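Side-chain contacts in beta-glucosidase (PDB 6JXG), which probably hydrolyses terminal, non-reducing beta-D-glucosyl residues, releasing beta-D-glucose in the breakdown of cellulose: residues 15-20 and 280-285; 149-154 and 289-294. All blocks are in the same frame, centred on the assembly; numbering follows the deposited sequence.

Contact 1: 15-20 and 280-285; sequences AALAKL and RLDDMV
The carboxylate of Asp-282 is the flat group nearest the contact, yet Leu-17 meets the methylene behind it: Leu-17 CD2 lies 4.0 Å from Asp-282 CB, with the two side chains crossing at about a right angle. Farther from Leu-17, the guanidinium of Arg-280 has the carboxyl carbon of Asp-283 at its edge, in its plane. Arg-280 NH2 stands 3.0 Å from Asp-283 OD2 in a salt bridge that uses the anti lone pair of that oxygen, and the bond is fairly straight, with an N-H...O angle of 162°.

The hydrophobic part is a small cluster where the end of helix 7-17 meets helix 278-294. Leu-17 swings CG to the far side from its backbone N (chi1 -175°), which carries its two methyls out against the other helix. CD1 goes to Val-285, 3.7 Å from Val-285 CB, while CD2 takes the Asp-282 side. CD1 also rests 3.8 Å from the carbonyl oxygen O of Asp-282. A type I beta turn from Leu-17 to Leu-20 brings the second leucine round to the same partner, and here the meeting is tip to tip: Leu-20 CD1 is 3.9 Å from Val-285 CG1. Lys-25 and Ile-28 of helix 22-29 also touch Leu-20.

The polar ends are served elsewhere. Asp-282 OD1 is bonded to Gln-278 NE2 and makes a salt bridge with Lys-25, while Asp-283 OD2 is shared with Arg-287 and Arg-280 NH2 with Asp-248.

No hydrogen bond spans the two segments, and together they bury just 168 Å². The join is therefore chiefly van der Waals contact, most of it between apolar groups, with the acids of helix 278-294 engaged in charge pairs around it that probably help keep them ionised.

Contact 2: 149-154 and 289-294; sequences GVQACA and LASWYF
Gln-151 reaches Ser-291 with CG set beside its own backbone N (chi1 -62°) and the chain then running extended (chi2 177°), which lays the amide against the backbone of helix 278-294. The setting is the TIM-barrel-like N-terminal domain of a family 3 glycoside hydrolase. Gln-151 lies near the start of strand 151-157, which runs parallel to its neighbours 105-106 and 196-199, and the last turns of helix 278-294 pack beside this early part of the strand.

The approach is a side chain against a helix backbone. Gln-151 CG lies 4.0 Å from Ser-291 O, and Gln-151 CD is 3.9 Å from the same oxygen and equally far from Ser-291 C. The amide then spreads over two consecutive residues, one end near the CB of Ser-291, the other near the CA of Trp-292 and at the edge of its indole, close to the ring plane. Which way round the amide sits is doubtful. No hydrogen bond links the two segments.

All three touching residues are buried, and the serine hydroxyl is satisfied elsewhere: Ser-291 OG is hydrogen-bonded to the carbonyl oxygen of Ala-195, just ahead of strand 196-199, so the helix is tied to a second strand entrance as well. Phe-228 of strand 228-231 touches both Gln-151 and Ser-291. Just before strand 151-157, Gly-149 ends helix 131-147 in a Schellman motif, with a positive phi of 107°.

Besides the amide at its edge, the indole of Trp-292 meets the next aromatic residue along the helix: Trp-292 CE3 sits 3.8 Å above the plane of the Tyr-293 ring, over its centre.

How the contacts relate
Both contacts use helix 278-294, contact 1 its earlier turns and contact 2 its last ones, with centres 16 Å apart on the same side of the chain's centre. Along the chain the segments alternate: 15-20, 149-154, 280-285, 289-294. They touch directly, since Ala-16 CB packs 3.8 Å from Leu-289 CD1 and equally close to Tyr-293 OH. Helix 7-17 therefore lies along one flank of helix 278-294, while another faces the early part of strand 151-157 in the barrel sheet. Helix 278-294 thus bridges the chain's first helix and that sheet, the outer contact partly buried and the inner one buried.

Contact 1: 15-20 and 280-285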
loop_
_atom_site.group_PDB
_atom_site.type_symbol
_atom_site.label_atom_id
_atom_site.label_comp_id
_atom_site.label_asym_id
_atom_site.label_seq_id
_atom_site.Cartn_x
_atom_site.Cartn_y
_atom_site.Cartn_z
ATOM N N ALA A 15 1.505 34.804 -7.334
ATOM C CA ALA A 15 2.031 36.014 -6.706
ATOM C C ALA A 15 3.478 35.846 -6.254
ATOM O O ALA A 15 4.305 36.726 -6.454
ATOM C CB ALA A 15 1.187 36.419 -5.546
ATOM N N ALA A 16 3.798 34.714 -5.636
ATOM C CA ALA A 16 5.174 34.425 -5.269
ATOM C C ALA A 16 6.134 34.307 -6.458
ATOM O O ALA A 16 7.271 34.880 -6.441
ATOM C CB ALA A 16 5.211 33.155 -4.372
ATOM N N LEU A 17 5.695 33.609 -7.500
ATOM C CA LEU A 17 6.492 33.420 -8.701
ATOM C C LEU A 17 7.005 34.780 -9.248
ATOM O O LEU A 17 8.119 34.897 -9.781
ATOM C CB LEU A 17 5.674 32.711 -9.776
ATOM C CG LEU A 17 6.402 32.328 -11.063
ATOM C CD1 LEU A 17 7.327 31.153 -10.897
ATOM C CD2 LEU A 17 5.448 32.080 -12.226
ATOM N N ALA A 18 6.125 35.772 -9.203
ATOM C CA ALA A 18 6.436 37.090 -9.736
ATOM C C ALA A 18 7.627 37.788 -8.974
ATOM O O ALA A 18 8.250 38.677 -9.483
ATOM C CB ALA A 18 5.197 37.945 -9.683
ATOM N N LYS A 19 7.959 37.349 -7.790
ATOM C CA LYS A 19 9.075 37.910 -7.047
ATOM C C LYS A 19 10.396 37.202 -7.236
ATOM O O LYS A 19 11.362 37.575 -6.606
ATOM C CB LYS A 19 8.749 37.911 -5.598
ATOM C CG LYS A 19 7.453 38.644 -5.413
ATOM C CD LYS A 19 7.384 39.318 -4.100
ATOM C CE LYS A 19 7.187 38.362 -2.991
ATOM N NZ LYS A 19 7.744 39.068 -1.786
ATOM N N LEU A 20 10.425 36.160 -8.045
ATOM C CA LEU A 20 11.595 35.280 -8.103
ATOM C C LEU A 20 12.501 35.526 -9.257
ATOM O O LEU A 20 12.053 35.797 -10.357
ATOM C CB LEU A 20 11.132 33.820 -8.172
ATOM C CG LEU A 20 10.332 33.295 -7.017
ATOM C CD1 LEU A 20 10.045 31.822 -7.170
ATOM C CD2 LEU A 20 11.062 33.564 -5.687
ATOM N N ARG A 280 8.005 26.720 -19.015
ATOM C CA ARG A 280 8.061 25.369 -18.447
ATOM C C ARG A 280 8.627 25.453 -17.031
ATOM O O ARG A 280 8.044 24.922 -16.062
ATOM C CB ARG A 280 8.843 24.392 -19.355
ATOM C CG ARG A 280 8.884 22.905 -18.817
ATOM C CD ARG A 280 7.545 22.166 -18.953
ATOM N NE ARG A 280 6.762 22.272 -17.753
ATOM C CZ ARG A 280 7.067 21.617 -16.614
ATOM N NH1 ARG A 280 8.044 20.735 -16.585
ATOM N NH2 ARG A 280 6.345 21.808 -15.532
ATOM N N LEU A 281 9.726 26.164 -16.877
ATOM C CA LEU A 281 10.248 26.385 -15.476
ATOM C C LEU A 281 9.255 27.146 -14.554
ATOM O O LEU A 281 9.059 26.814 -13.373
ATOM C CB LEU A 281 11.603 27.121 -15.494
ATOM C CG LEU A 281 12.248 27.619 -14.205
ATOM C CD1 LEU A 281 12.495 26.471 -13.231
ATOM C CD2 LEU A 281 13.551 28.312 -14.533
ATOM N N ASP A 282 8.608 28.160 -15.108
ATOM C CA ASP A 282 7.610 28.914 -14.394
ATOM C C ASP A 282 6.490 27.983 -13.958
ATOM O O ASP A 282 6.007 28.101 -12.823
ATOM C CB ASP A 282 7.034 30.038 -15.255
ATOM C CG ASP A 282 8.045 31.189 -15.479
ATOM O OD1 ASP A 282 9.115 31.221 -14.846
ATOM O OD2 ASP A 282 7.729 32.115 -16.275
ATOM N N ASP A 283 6.105 27.056 -14.824
ATOM C CA ASP A 283 5.023 26.135 -14.535
ATOM C C ASP A 283 5.452 25.197 -13.399
ATOM O O ASP A 283 4.705 24.962 -12.482
ATOM C CB ASP A 283 4.646 25.336 -15.768
ATOM C CG ASP A 283 3.497 24.411 -15.514
ATOM O OD1 ASP A 283 2.369 24.904 -15.403
ATOM O OD2 ASP A 283 3.729 23.220 -15.362
ATOM N N MET A 284 6.691 24.749 -13.422
ATOM C CA MET A 284 7.228 23.854 -12.379
ATOM C C MET A 284 7.142 24.495 -11.012
ATOM O O MET A 284 6.656 23.923 -10.062
ATOM C CB MET A 284 8.695 23.564 -12.640
ATOM C CG MET A 284 9.060 22.706 -13.801
ATOM S SD MET A 284 10.900 22.704 -13.871
ATOM C CE MET A 284 11.299 21.986 -15.405
ATOM N N VAL A 285 7.619 25.724 -10.913
ATOM C CA VAL A 285 7.590 26.482 -9.669
ATOM C C VAL A 285 6.228 26.819 -9.191
ATOM O O VAL A 285 5.962 26.747 -7.985
ATOM C CB VAL A 285 8.454 27.752 -9.797
ATOM C CG1 VAL A 285 8.439 28.510 -8.469
ATOM C CG2 VAL A 285 9.886 27.336 -10.083
#

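Contact 2: 149-154 and 289-294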
loop_
_atom_site.group_PDB
_atom_site.type_symbol
_atom_site.label_atom_id
_atom_site.label_comp_id
_atom_site.label_asym_id
_atom_site.label_seq_id
_atom_site.Cartn_x
_atom_site.Cartn_y
_atom_site.Cartn_z
ATOM N N GLY A 149 -1.374 18.160 7.758
ATOM C CA GLY A 149 -0.624 19.298 7.296
ATOM C C GLY A 149 0.648 18.994 6.484
ATOM O O GLY A 149 1.363 19.944 6.085
ATOM N N VAL A 150 0.921 17.698 6.206
ATOM C CA VAL A 150 2.079 17.357 5.370
ATOM C C VAL A 150 1.560 17.193 3.921
ATOM O O VAL A 150 0.351 16.934 3.683
ATOM C CB VAL A 150 2.812 16.039 5.830
ATOM C CG1 VAL A 150 2.012 14.806 5.441
ATOM C CG2 VAL A 150 4.172 15.922 5.198
ATOM N N GLN A 151 2.431 17.419 2.944
ATOM C CA GLN A 151 2.130 17.091 1.534
ATOM C C GLN A 151 2.392 15.580 1.329
ATOM O O GLN A 151 3.458 15.072 1.693
ATOM C CB GLN A 151 3.059 17.863 0.599
ATOM C CG GLN A 151 2.906 19.377 0.706
ATOM C CD GLN A 151 3.867 20.177 -0.173
ATOM O OE1 GLN A 151 4.657 21.061 0.322
ATOM N NE2 GLN A 151 3.842 19.901 -1.452
ATOM N N ALA A 152 1.434 14.852 0.820
ATOM C CA ALA A 152 1.652 13.470 0.473
ATOM C C ALA A 152 2.193 13.398 -0.958
ATOM O O ALA A 152 2.179 14.377 -1.720
ATOM C CB ALA A 152 0.318 12.685 0.573
ATOM N N CYS A 153 2.738 12.235 -1.293
ATOM C CA CYS A 153 3.403 11.980 -2.540
ATOM C C CYS A 153 3.006 10.555 -2.970
ATOM O O CYS A 153 3.605 9.546 -2.539
ATOM C CB CYS A 153 4.928 12.049 -2.389
ATOM S SG CYS A 153 5.780 11.832 -4.029
ATOM N N ALA A 154 2.069 10.474 -3.883
ATOM C CA ALA A 154 1.725 9.218 -4.486
ATOM C C ALA A 154 2.835 8.711 -5.422
ATOM O O ALA A 154 3.202 9.377 -6.425
ATOM C CB ALA A 154 0.412 9.334 -5.255
ATOM N N LEU A 289 4.974 25.486 -5.492
ATOM C CA LEU A 289 4.473 26.494 -4.537
ATOM C C LEU A 289 2.967 26.291 -4.300
ATOM O O LEU A 289 2.488 26.461 -3.188
ATOM C CB LEU A 289 4.784 27.942 -5.032
ATOM C CG LEU A 289 6.286 28.277 -5.138
ATOM C CD1 LEU A 289 6.386 29.729 -5.569
ATOM C CD2 LEU A 289 7.056 28.089 -3.823
ATOM N N ALA A 290 2.191 25.972 -5.340
ATOM C CA ALA A 290 0.767 25.744 -5.156
ATOM C C ALA A 290 0.530 24.641 -4.086
ATOM O O ALA A 290 -0.349 24.763 -3.247
ATOM C CB ALA A 290 0.109 25.361 -6.457
ATOM N N SER A 291 1.247 23.545 -4.199
ATOM C CA SER A 291 1.099 22.430 -3.274
ATOM C C SER A 291 1.474 22.809 -1.831
ATOM O O SER A 291 0.804 22.440 -0.855
ATOM C CB SER A 291 1.971 21.282 -3.780
ATOM O OG SER A 291 1.316 20.636 -4.910
ATOM N N TRP A 292 2.531 23.590 -1.714
ATOM C CA TRP A 292 2.961 24.213 -0.443
ATOM C C TRP A 292 1.864 25.040 0.217
ATOM O O TRP A 292 1.511 24.823 1.407
ATOM C CB TRP A 292 4.225 25.055 -0.709
ATOM C CG TRP A 292 4.924 25.642 0.485
ATOM C CD1 TRP A 292 5.489 24.948 1.502
ATOM C CD2 TRP A 292 5.202 27.026 0.743
ATOM N NE1 TRP A 292 6.076 25.806 2.392
ATOM C CE2 TRP A 292 5.933 27.081 1.932
ATOM C CE3 TRP A 292 4.987 28.212 0.030
ATOM C CZ2 TRP A 292 6.365 28.226 2.473
ATOM C CZ3 TRP A 292 5.425 29.378 0.594
ATOM C CH2 TRP A 292 6.115 29.364 1.810
ATOM N N TYR A 293 1.308 25.954 -0.569
ATOM C CA TYR A 293 0.200 26.791 -0.102
ATOM C C TYR A 293 -1.058 25.973 0.103
ATOM O O TYR A 293 -1.787 26.222 1.054
ATOM C CB TYR A 293 -0.119 27.884 -1.093
ATOM C CG TYR A 293 0.883 29.002 -1.153
ATOM C CD1 TYR A 293 1.097 29.791 -0.041
ATOM C CD2 TYR A 293 1.585 29.298 -2.303
ATOM C CE1 TYR A 293 1.983 30.816 -0.050
ATOM C CE2 TYR A 293 2.495 30.369 -2.324
ATOM C CZ TYR A 293 2.659 31.115 -1.162
ATOM O OH TYR A 293 3.571 32.161 -1.071
ATOM N N PHE A 294 -1.316 25.000 -0.789
ATOM C CA PHE A 294 -2.542 24.181 -0.706
ATOM C C PHE A 294 -2.729 23.473 0.627
ATOM O O PHE A 294 -3.793 23.537 1.202
ATOM C CB PHE A 294 -2.619 23.149 -1.858
ATOM C CG PHE A 294 -3.885 22.350 -1.845
ATOM C CD1 PHE A 294 -3.967 21.154 -1.147
ATOM C CD2 PHE A 294 -5.002 22.839 -2.447
ATOM C CE1 PHE A 294 -5.157 20.423 -1.066
ATOM C CE2 PHE A 294 -6.186 22.097 -2.448
ATOM C CZ PHE A 294 -6.251 20.868 -1.716
#